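Local structure of CofB (5AX6) at residues I15-G20 / E111-L116; I75-G78 / S82-I85; S360-T365 / G417-D422. The protein serves as a minor pilin subunit of the CFA/III type IVb pilus of human enterotoxigenic Escherichia coli, forms a homotrimer and probably takes part in pilus assembly. All coordinates share one frame; numbering follows the deposited sequence.

Contact 1: residues I15-G20 / E111-L116; sequences ISEIAG and EEPAIL
E17 reaches out from its helix and sets its carboxylate against P113, with L116 packed closer to the root of the same side chain. This is the snug part of the contact. E17 OE2 comes to 3.4 Å from P113 CD, the ring carbon next to the proline nitrogen, and the two side chains meet from opposite directions. Nearer the helix, L116 slides past E17 the other way, and its CD1 rests 3.9 Å from E17 CG. A bend about the CB-CG bond of the glutamate (chi2 -81°) swings the carboxylate onto P113 instead of letting it run straight out.

Helix 4-25 is the N-terminal helix of the pilin domain, which in the type IV pilin fold packs on an antiparallel sheet; here I18 takes that role by lying on strand 220-227. E17 faces the long loop between strands 75-76 and 121-130 instead, and L116 also leans on A13 and L14, so the loop lies along the helix for more than one turn.

Toward E112 things are looser. The two carboxylates are nearly perpendicular, their planes 83° apart, and E17 OE1 stays 4.4 Å from E112 OE1. A water bridges them, donating to E17 OE1 at 2.8 Å and to E112 OE1 at 2.7 Å. That shared donor probably eases the repulsion between two like charges. E17 OE1 also takes a salt bridge from R84, so the buried glutamate has a cation beside it, while E112 is partly exposed.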
ATOM      1  N   ILE A  15      11.107 -29.039  17.699  1.00 22.61           N
ATOM      2  CA  ILE A  15       9.985 -28.214  17.267  1.00 20.56           C
ATOM      3  C   ILE A  15      10.019 -27.939  15.762  1.00 20.56           C
ATOM      4  O   ILE A  15       8.976 -27.870  15.110  1.00 21.12           O
ATOM      5  CB  ILE A  15       9.956 -26.876  18.018  1.00 23.40           C
ATOM      6  CG1 ILE A  15       9.485 -27.086  19.456  1.00 31.22           C
ATOM      7  CG2 ILE A  15       9.081 -25.862  17.291  1.00 24.07           C
ATOM      8  CD1 ILE A  15       8.498 -28.211  19.619  1.00 34.97           C
ATOM      9  N   SER A  16      11.209 -27.783  15.197  1.00 20.31           N
ATOM     10  CA  SER A  16      11.301 -27.557  13.759  0.60 23.95           C
ATOM     11  C   SER A  16      10.783 -28.759  12.983  1.00 20.23           C
ATOM     12  O   SER A  16      10.074 -28.594  11.984  1.00 20.04           O
ATOM     13  CB  SER A  16      12.732 -27.256  13.328  0.60 25.54           C
ATOM     14  OG  SER A  16      12.749 -26.929  11.949  0.60 28.89           O
ATOM     15  N   GLU A  17      11.144 -29.956  13.435  1.00 20.84           N
ATOM     16  CA  GLU A  17      10.673 -31.193  12.825  1.00 16.66           C
ATOM     17  C   GLU A  17       9.155 -31.269  12.938  1.00 20.61           C
ATOM     18  O   GLU A  17       8.449 -31.514  11.961  1.00 17.87           O
ATOM     19  CB  GLU A  17      11.309 -32.417  13.502  1.00 18.98           C
ATOM     20  CG  GLU A  17      12.823 -32.548  13.341  1.00 22.87           C
ATOM     21  CD  GLU A  17      13.236 -33.145  12.001  1.00 28.02           C
ATOM     22  OE1 GLU A  17      13.323 -34.394  11.896  1.00 25.84           O
ATOM     23  OE2 GLU A  17      13.485 -32.365  11.053  1.00 23.85           O
ATOM     24  N   ILE A  18       8.667 -31.062  14.154  1.00 19.74           N
ATOM     25  CA  ILE A  18       7.232 -31.112  14.441  1.00 18.89           C
ATOM     26  C   ILE A  18       6.453 -30.117  13.581  1.00 16.34           C
ATOM     27  O   ILE A  18       5.478 -30.491  12.932  1.00 17.76           O
ATOM     28  CB  ILE A  18       6.988 -30.857  15.943  1.00 18.07           C
ATOM     29  CG1 ILE A  18       7.386 -32.105  16.749  1.00 18.94           C
ATOM     30  CG2 ILE A  18       5.547 -30.462  16.211  1.00 20.13           C
ATOM     31  CD1 ILE A  18       7.537 -31.837  18.242  1.00 23.66           C
ATOM     32  N   ALA A  19       6.899 -28.863  13.537  1.00 17.39           N
ATOM     33  CA  ALA A  19       6.180 -27.838  12.782  1.00 19.95           C
ATOM     34  C   ALA A  19       6.129 -28.177  11.297  1.00 20.99           C
ATOM     35  O   ALA A  19       5.122 -27.935  10.623  1.00 19.90           O
ATOM     36  CB  ALA A  19       6.830 -26.459  12.980  1.00 21.14           C
ATOM     37  N   GLY A  20       7.224 -28.722  10.780  1.00 19.77           N
ATOM     38  CA  GLY A  20       7.278 -29.091   9.375  1.00 21.21           C
ATOM     39  C   GLY A  20       6.341 -30.227   9.017  1.00 16.90           C
ATOM     40  O   GLY A  20       5.652 -30.177   7.991  1.00 19.49           O
ATOM     41  N   GLU A 111      18.293 -33.925   5.545  1.00 23.12           N
ATOM     42  CA  GLU A 111      19.058 -34.599   6.574  1.00 20.84           C
ATOM     43  C   GLU A 111      18.455 -34.264   7.927  1.00 22.62           C
ATOM     44  O   GLU A 111      18.235 -33.093   8.228  1.00 25.43           O
ATOM     45  CB  GLU A 111      20.522 -34.158   6.489  1.00 29.28           C
ATOM     46  CG  GLU A 111      21.444 -34.790   7.498  1.00 34.78           C
ATOM     47  CD  GLU A 111      22.890 -34.367   7.268  1.00 36.40           C
ATOM     48  OE1 GLU A 111      23.167 -33.728   6.224  1.00 31.01           O
ATOM     49  OE2 GLU A 111      23.735 -34.682   8.129  1.00 43.85           O
ATOM     50  N   GLU A 112      18.169 -35.278   8.737  1.00 23.76           N
ATOM     51  CA  GLU A 112      17.706 -35.006  10.091  1.00 25.82           C
ATOM     52  C   GLU A 112      18.732 -34.147  10.802  1.00 27.49           C
ATOM     53  O   GLU A 112      19.929 -34.399  10.680  1.00 27.78           O
ATOM     54  CB  GLU A 112      17.474 -36.300  10.869  1.00 28.55           C
ATOM     55  CG  GLU A 112      16.933 -36.067  12.289  1.00 26.85           C
ATOM     56  CD  GLU A 112      16.825 -37.350  13.096  1.00 35.02           C
ATOM     57  OE1 GLU A 112      15.692 -37.868  13.249  1.00 34.37           O
ATOM     58  OE2 GLU A 112      17.877 -37.838  13.572  1.00 35.70           O
ATOM     59  N   PRO A 113      18.268 -33.114  11.525  1.00 27.05           N
ATOM     60  CA  PRO A 113      19.131 -32.254  12.343  1.00 33.15           C
ATOM     61  C   PRO A 113      20.135 -33.064  13.162  1.00 32.69           C
ATOM     62  O   PRO A 113      19.758 -33.975  13.900  1.00 30.88           O
ATOM     63  CB  PRO A 113      18.135 -31.524  13.241  1.00 32.52           C
ATOM     64  CG  PRO A 113      16.924 -31.364  12.352  1.00 26.69           C
ATOM     65  CD  PRO A 113      16.871 -32.637  11.511  1.00 28.28           C
ATOM     66  N   ALA A 114      21.411 -32.726  12.999  1.00 31.59           N
ATOM     67  CA  ALA A 114      22.518 -33.475  13.587  1.00 36.48           C
ATOM     68  C   ALA A 114      22.364 -33.701  15.086  1.00 26.80           C
ATOM     69  O   ALA A 114      22.646 -34.788  15.587  1.00 31.58           O
ATOM     70  CB  ALA A 114      23.836 -32.751  13.303  1.00 34.18           C
ATOM     71  N   ILE A 115      21.906 -32.675  15.791  1.00 32.67           N
ATOM     72  CA  ILE A 115      21.792 -32.737  17.245  1.00 33.50           C
ATOM     73  C   ILE A 115      20.862 -33.876  17.678  1.00 37.56           C
ATOM     74  O   ILE A 115      21.026 -34.452  18.754  1.00 31.97           O
ATOM     75  CB  ILE A 115      21.295 -31.380  17.818  1.00 37.30           C
ATOM     76  CG1 ILE A 115      21.525 -31.295  19.331  1.00 43.01           C
ATOM     77  CG2 ILE A 115      19.841 -31.118  17.453  1.00 35.55           C
ATOM     78  CD1 ILE A 115      22.939 -30.937  19.712  1.00 43.58           C
ATOM     79  N   LEU A 116      19.914 -34.235  16.818  1.00 29.54           N
ATOM     80  CA  LEU A 116      18.921 -35.247  17.171  1.00 30.78           C
ATOM     81  C   LEU A 116      19.394 -36.683  16.921  1.00 31.16           C
ATOM     82  O   LEU A 116      18.660 -37.640  17.183  1.00 34.14           O
ATOM     83  CB  LEU A 116      17.619 -34.983  16.405  1.00 29.75           C
ATOM     84  CG  LEU A 116      16.976 -33.613  16.648  1.00 27.37           C
ATOM     85  CD1 LEU A 116      15.702 -33.447  15.818  1.00 28.77           C
ATOM     86  CD2 LEU A 116      16.665 -33.425  18.128  1.00 25.99           C
TER
HETATM   87  O   HOH W   1      13.611 -36.342  13.901  1.00 25.69           O

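Contact 2: residues I75-G78 / S82-I85; sequences INWG and STRI
The indole of W77 is approached obliquely by two groups from the returning chain, the methyl of T83 against the benzene half, at CE3 and CZ3, and the guanidinium of R84 near CZ2. T83 CG2 lies 3.5 Å from W77 CE3, and the two side chains cross at about a right angle. R84 NH1 comes to 3.7 Å from W77 CZ2, with the guanidinium and indole planes 57° apart, so the two flat groups are inclined to each other and do not stack. R84 passes the indole with its chain extended as far as NE. NH1, the atom beside the indole, also forms the salt bridge to E17, and NH2 donates a hydrogen bond to the carbonyl of P109.

Residues 75-76 form an outer strand of the antiparallel sheet of the pilin domain. I75, and W77 just after the strand, pair by backbone hydrogen bonds with I126 and D124 of strand 121-130. Just past W77 the chain turns at G78, whose backbone angles suit glycine, and comes back to bring T83 against the strand it has left.

T83 uses both of its branches there. Its hydroxyl OG1 donates to N76 O at 2.8 Å, almost in line with the C=O (160° at the oxygen) and tilted 19° from the carbonyl plane. With CG2 anti to the backbone N and OG1 beside that N, the methyl is left to wedge between I75 and W77. It is a tight fit: T83 CG2 stands 3.4 Å from I75 CG2, closer than carbons usually pack.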
ATOM      1  N   ILE A  75       3.108 -44.334  12.809  1.00 18.57           N
ATOM      2  CA  ILE A  75       4.238 -44.209  11.899  1.00 17.81           C
ATOM      3  C   ILE A  75       5.533 -44.262  12.701  1.00 18.70           C
ATOM      4  O   ILE A  75       5.790 -43.401  13.542  1.00 18.70           O
ATOM      5  CB  ILE A  75       4.149 -42.898  11.099  1.00 17.29           C
ATOM      6  CG1 ILE A  75       2.928 -42.954  10.175  1.00 19.30           C
ATOM      7  CG2 ILE A  75       5.425 -42.659  10.276  1.00 20.60           C
ATOM      8  CD1 ILE A  75       2.688 -41.635   9.422  1.00 20.13           C
ATOM      9  N   ASN A  76       6.344 -45.281  12.465  1.00 21.93           N
ATOM     10  CA  ASN A  76       7.602 -45.385  13.189  1.00 23.41           C
ATOM     11  C   ASN A  76       8.550 -44.314  12.664  1.00 23.01           C
ATOM     12  O   ASN A  76       8.553 -44.018  11.470  1.00 24.94           O
ATOM     13  CB  ASN A  76       8.201 -46.785  13.038  1.00 30.13           C
ATOM     14  CG  ASN A  76       9.168 -47.125  14.147  1.00 30.19           C
ATOM     15  OD1 ASN A  76       9.486 -46.287  14.995  1.00 28.42           O
ATOM     16  ND2 ASN A  76       9.649 -48.360  14.148  1.00 34.95           N
ATOM     17  N   TRP A  77       9.332 -43.707  13.549  1.00 20.97           N
ATOM     18  CA  TRP A  77      10.184 -42.586  13.150  1.00 21.75           C
ATOM     19  C   TRP A  77      11.612 -42.765  13.663  1.00 25.10           C
ATOM     20  O   TRP A  77      11.834 -43.468  14.646  1.00 26.11           O
ATOM     21  CB  TRP A  77       9.602 -41.270  13.678  1.00 18.89           C
ATOM     22  CG  TRP A  77      10.232 -40.007  13.100  1.00 20.90           C
ATOM     23  CD1 TRP A  77      11.165 -39.211  13.696  1.00 21.42           C
ATOM     24  CD2 TRP A  77       9.921 -39.389  11.844  1.00 20.33           C
ATOM     25  NE1 TRP A  77      11.474 -38.147  12.881  1.00 20.66           N
ATOM     26  CE2 TRP A  77      10.721 -38.234  11.734  1.00 20.78           C
ATOM     27  CE3 TRP A  77       9.060 -39.715  10.783  1.00 23.06           C
ATOM     28  CZ2 TRP A  77      10.685 -37.395  10.616  1.00 21.66           C
ATOM     29  CZ3 TRP A  77       9.022 -38.877   9.675  1.00 21.59           C
ATOM     30  CH2 TRP A  77       9.829 -37.735   9.601  1.00 22.95           C
ATOM     31  N   GLY A  78      12.571 -42.122  12.997  1.00 25.69           N
ATOM     32  CA  GLY A  78      13.945 -42.080  13.474  1.00 27.94           C
ATOM     33  C   GLY A  78      14.836 -43.196  12.947  1.00 34.74           C
ATOM     34  O   GLY A  78      14.548 -43.805  11.909  1.00 30.94           O
ATOM     35  N   SER A  82      12.735 -45.943   7.396  1.00 26.04           N
ATOM     36  CA  SER A  82      12.962 -45.273   6.119  1.00 27.23           C
ATOM     37  C   SER A  82      11.984 -44.124   5.957  1.00 27.32           C
ATOM     38  O   SER A  82      11.976 -43.422   4.937  1.00 24.79           O
ATOM     39  CB  SER A  82      12.810 -46.263   4.963  1.00 38.89           C
ATOM     40  OG  SER A  82      13.644 -47.391   5.156  1.00 46.48           O
ATOM     41  N   THR A  83      11.187 -43.920   6.997  1.00 20.41           N
ATOM     42  CA  THR A  83      10.035 -43.029   6.940  1.00 20.12           C
ATOM     43  C   THR A  83      10.362 -41.617   6.477  1.00 23.04           C
ATOM     44  O   THR A  83       9.542 -40.983   5.813  1.00 21.10           O
ATOM     45  CB  THR A  83       9.360 -42.960   8.313  1.00 21.93           C
ATOM     46  OG1 THR A  83       8.918 -44.278   8.656  1.00 30.29           O
ATOM     47  CG2 THR A  83       8.145 -42.028   8.261  1.00 29.30           C
ATOM     48  N   ARG A  84      11.556 -41.121   6.801  1.00 19.90           N
ATOM     49  CA  ARG A  84      11.870 -39.737   6.456  1.00 19.41           C
ATOM     50  C   ARG A  84      11.821 -39.480   4.953  1.00 19.97           C
ATOM     51  O   ARG A  84      11.485 -38.371   4.520  1.00 19.00           O
ATOM     52  CB  ARG A  84      13.247 -39.326   7.008  1.00 21.63           C
ATOM     53  CG  ARG A  84      13.411 -37.807   7.037  1.00 21.41           C
ATOM     54  CD  ARG A  84      14.772 -37.337   7.572  1.00 17.89           C
ATOM     55  NE  ARG A  84      14.790 -35.878   7.721  1.00 17.60           N
ATOM     56  CZ  ARG A  84      14.399 -35.238   8.815  1.00 22.48           C
ATOM     57  NH1 ARG A  84      13.980 -35.928   9.870  1.00 20.54           N
ATOM     58  NH2 ARG A  84      14.432 -33.913   8.857  1.00 19.47           N
ATOM     59  N   ILE A  85      12.132 -40.488   4.145  1.00 20.89           N
ATOM     60  CA  ILE A  85      12.171 -40.270   2.700  1.00 19.28           C
ATOM     61  C   ILE A  85      10.811 -39.888   2.126  1.00 20.23           C
ATOM     62  O   ILE A  85      10.740 -39.182   1.126  1.00 18.70           O
ATOM     63  CB  ILE A  85      12.709 -41.507   1.943  1.00 26.67           C
ATOM     64  CG1 ILE A  85      11.670 -42.620   1.890  1.00 33.37           C
ATOM     65  CG2 ILE A  85      14.027 -41.993   2.575  1.00 24.92           C
ATOM     66  CD1 ILE A  85      12.041 -43.748   0.947  1.00 40.82           C
TER

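Contact 3: residues S360-T365 / G417-D422; sequences SDLVIT and GKYQAD
The carbonyl oxygen of Y419, whose ring packs on L362 and V363, accepts a hydrogen bond from K476 NZ. That bond is likely to steady the backbone from which the tyrosine reaches across. No hydrogen bond joins 360-365 to 417-422 directly; the contact itself is made by side chains.

L362 does most of the work. Its CD1 methyl sits over one face of the Y419 ring, 3.7 Å from the centroid and 25° off the ring normal, which makes a CH-pi contact. The methyl is displaced toward the rim, so its nearest ring atom is Y419 CD2, 3.4 Å from L362 CD1. The two side chains slide past each other in opposite directions. With chi2 at -92° the tyrosine ring stands across its CA-CB-CG plane, and this turns a face to the leucine. Farther out, V363 crosses the tyrosine at about a right angle and brings CG2 to 3.7 Å from Y419 OH.

L362 lies on the short helix 359-362 of the C-terminal domain, and V363 is the first residue to leave helical angles. From there the chain runs beside strand 468-473, with backbone hydrogen bonds between L362 and L473 and between I364 and V471. Y472 of that strand also meets the Y419 ring, their planes at about 80°, so the loop between strands 398-409 and 438-448 is packed on both helix and strand. With an alanine here instead of Y419, L362 would probably lose the aromatic face under its methyl, V363 and Y472 would lose a neighbour, and a gap would be likely to open between helix and loop. Across the two segments, then, attachment rests on dispersion and CH-pi attraction, which depend on close fit more than on charge.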
ATOM      1  N   SER A 360      11.364  62.346  -6.826  1.00 38.96           N
ATOM      2  CA  SER A 360      11.625  62.563  -5.403  1.00 43.00           C
ATOM      3  C   SER A 360      11.875  61.244  -4.682  1.00 42.73           C
ATOM      4  O   SER A 360      12.710  61.174  -3.781  1.00 44.14           O
ATOM      5  CB  SER A 360      10.467  63.318  -4.737  1.00 42.77           C
ATOM      6  OG  SER A 360       9.279  62.551  -4.727  1.00 54.35           O
ATOM      7  N   ASP A 361      11.154  60.202  -5.083  1.00 40.71           N
ATOM      8  CA  ASP A 361      11.348  58.882  -4.495  1.00 36.98           C
ATOM      9  C   ASP A 361      12.570  58.189  -5.088  1.00 31.87           C
ATOM     10  O   ASP A 361      13.341  57.554  -4.368  1.00 30.22           O
ATOM     11  CB  ASP A 361      10.103  58.012  -4.699  1.00 37.32           C
ATOM     12  CG  ASP A 361       8.914  58.495  -3.881  1.00 50.28           C
ATOM     13  OD1 ASP A 361       9.128  59.004  -2.759  1.00 46.03           O
ATOM     14  OD2 ASP A 361       7.769  58.363  -4.363  1.00 44.05           O
ATOM     15  N   LEU A 362      12.733  58.331  -6.400  1.00 32.27           N
ATOM     16  CA  LEU A 362      13.756  57.617  -7.164  1.00 30.82           C
ATOM     17  C   LEU A 362      15.182  58.083  -6.902  1.00 31.41           C
ATOM     18  O   LEU A 362      16.092  57.264  -6.771  1.00 29.62           O
ATOM     19  CB  LEU A 362      13.480  57.749  -8.668  1.00 31.11           C
ATOM     20  CG  LEU A 362      12.557  56.765  -9.384  1.00 39.14           C
ATOM     21  CD1 LEU A 362      12.314  57.230 -10.815  1.00 38.43           C
ATOM     22  CD2 LEU A 362      13.161  55.365  -9.378  1.00 32.16           C
ATOM     23  N   VAL A 363      15.395  59.397  -6.865  1.00 27.63           N
ATOM     24  CA  VAL A 363      16.761  59.892  -6.854  1.00 26.49           C
ATOM     25  C   VAL A 363      17.309  59.977  -5.440  1.00 30.96           C
ATOM     26  O   VAL A 363      16.711  60.607  -4.565  1.00 29.69           O
ATOM     27  CB  VAL A 363      16.883  61.279  -7.525  1.00 31.00           C
ATOM     28  CG1 VAL A 363      18.306  61.806  -7.382  1.00 25.84           C
ATOM     29  CG2 VAL A 363      16.486  61.199  -8.987  1.00 35.12           C
ATOM     30  N   ILE A 364      18.436  59.315  -5.217  1.00 26.34           N
ATOM     31  CA  ILE A 364      19.168  59.458  -3.967  1.00 30.14           C
ATOM     32  C   ILE A 364      20.075  60.674  -4.098  1.00 36.29           C
ATOM     33  O   ILE A 364      21.100  60.612  -4.776  1.00 32.21           O
ATOM     34  CB  ILE A 364      19.998  58.209  -3.653  1.00 24.99           C
ATOM     35  CG1 ILE A 364      19.085  56.990  -3.516  1.00 28.71           C
ATOM     36  CG2 ILE A 364      20.798  58.400  -2.372  1.00 30.19           C
ATOM     37  CD1 ILE A 364      19.855  55.696  -3.349  1.00 28.08           C
ATOM     38  N   THR A 365      19.705  61.780  -3.462  1.00 30.02           N
ATOM     39  CA  THR A 365      20.364  63.058  -3.762  1.00 43.40           C
ATOM     40  C   THR A 365      21.801  63.190  -3.242  1.00 45.53           C
ATOM     41  O   THR A 365      22.606  63.911  -3.836  1.00 51.99           O
ATOM     42  CB  THR A 365      19.540  64.251  -3.230  1.00 40.31           C
ATOM     43  OG1 THR A 365      19.116  63.986  -1.890  1.00 40.75           O
ATOM     44  CG2 THR A 365      18.314  64.466  -4.100  1.00 47.88           C
ATOM     45  N   GLY A 417      10.004  66.006 -16.858  1.00 49.03           N
ATOM     46  CA  GLY A 417      10.678  65.594 -15.637  1.00 47.25           C
ATOM     47  C   GLY A 417      10.146  64.289 -15.075  1.00 47.05           C
ATOM     48  O   GLY A 417      10.217  64.044 -13.869  1.00 51.98           O
ATOM     49  N   LYS A 418       9.616  63.447 -15.955  1.00 42.86           N
ATOM     50  CA  LYS A 418       9.045  62.169 -15.549  1.00 44.75           C
ATOM     51  C   LYS A 418       9.867  60.991 -16.064  1.00 41.28           C
ATOM     52  O   LYS A 418      10.593  61.115 -17.045  1.00 35.23           O
ATOM     53  CB  LYS A 418       7.607  62.056 -16.051  1.00 41.18           C
ATOM     54  CG  LYS A 418       6.673  63.116 -15.481  1.00 51.65           C
ATOM     55  CD  LYS A 418       5.259  62.946 -16.013  1.00 60.76           C
ATOM     56  CE  LYS A 418       4.256  63.773 -15.219  1.00 65.94           C
ATOM     57  NZ  LYS A 418       2.858  63.532 -15.683  1.00 67.87           N
ATOM     58  N   TYR A 419       9.743  59.847 -15.396  1.00 40.83           N
ATOM     59  CA  TYR A 419      10.404  58.624 -15.842  1.00 36.60           C
ATOM     60  C   TYR A 419       9.356  57.714 -16.475  1.00 33.19           C
ATOM     61  O   TYR A 419       8.407  57.291 -15.811  1.00 36.73           O
ATOM     62  CB  TYR A 419      11.123  57.934 -14.675  1.00 36.11           C
ATOM     63  CG  TYR A 419      12.242  58.772 -14.078  1.00 33.82           C
ATOM     64  CD1 TYR A 419      13.553  58.645 -14.528  1.00 34.01           C
ATOM     65  CD2 TYR A 419      11.981  59.701 -13.080  1.00 39.02           C
ATOM     66  CE1 TYR A 419      14.570  59.412 -13.992  1.00 28.35           C
ATOM     67  CE2 TYR A 419      12.988  60.478 -12.545  1.00 35.72           C
ATOM     68  CZ  TYR A 419      14.280  60.330 -13.004  1.00 39.91           C
ATOM     69  OH  TYR A 419      15.288  61.102 -12.471  1.00 39.38           O
ATOM     70  N   GLN A 420       9.514  57.436 -17.765  1.00 29.64           N
ATOM     71  CA  GLN A 420       8.484  56.716 -18.512  1.00 33.52           C
ATOM     72  C   GLN A 420       8.680  55.192 -18.508  1.00 34.74           C
ATOM     73  O   GLN A 420       7.711  54.446 -18.607  1.00 31.34           O
ATOM     74  CB  GLN A 420       8.421  57.225 -19.956  1.00 42.61           C
ATOM     75  CG  GLN A 420       7.982  58.687 -20.089  1.00 45.21           C
ATOM     76  CD  GLN A 420       6.685  58.989 -19.346  1.00 54.47           C
ATOM     77  OE1 GLN A 420       5.811  58.130 -19.204  1.00 48.31           O
ATOM     78  NE2 GLN A 420       6.561  60.221 -18.862  1.00 55.83           N
ATOM     79  N   ALA A 421       9.920  54.729 -18.387  1.00 30.07           N
ATOM     80  CA  ALA A 421      10.174  53.283 -18.384  1.00 27.94           C
ATOM     81  C   ALA A 421       9.514  52.626 -17.172  1.00 23.27           C
ATOM     82  O   ALA A 421       9.566  53.150 -16.060  1.00 25.13           O
ATOM     83  CB  ALA A 421      11.672  53.008 -18.409  1.00 28.90           C
ATOM     84  N   ASP A 422       8.877  51.478 -17.388  1.00 26.81           N
ATOM     85  CA  ASP A 422       8.084  50.842 -16.347  1.00 24.97           C
ATOM     86  C   ASP A 422       8.015  49.336 -16.616  1.00 24.79           C
ATOM     87  O   ASP A 422       7.475  48.904 -17.636  1.00 20.72           O
ATOM     88  CB  ASP A 422       6.675  51.462 -16.302  1.00 28.09           C
ATOM     89  CG  ASP A 422       5.857  51.002 -15.110  1.00 38.03           C
ATOM     90  OD1 ASP A 422       6.104  49.900 -14.572  1.00 30.66           O
ATOM     91  OD2 ASP A 422       4.938  51.751 -14.708  1.00 36.39           O
TER

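Overall arrangement
Contacts 1 and 2 belong to one pilin domain and lie 13 Å apart, centre to centre. Along the chain, contact 2 falls between the two halves of contact 1, and R84 physically joins them: from contact 2 it reaches E17 on helix 4-25 and packs on E112 and P113. The loop leaving strand 75-76 is thus tied both to the sheet edge and to the N-terminal helix. Contact 3 comes much later, in the C-terminal domain, its centre 94 Å from contact 1 and 104 Å from contact 2. The beta-repeat region lies between in sequence, and contact 3 does not touch the other two, consistent with an elongated subunit whose two ends pack separately.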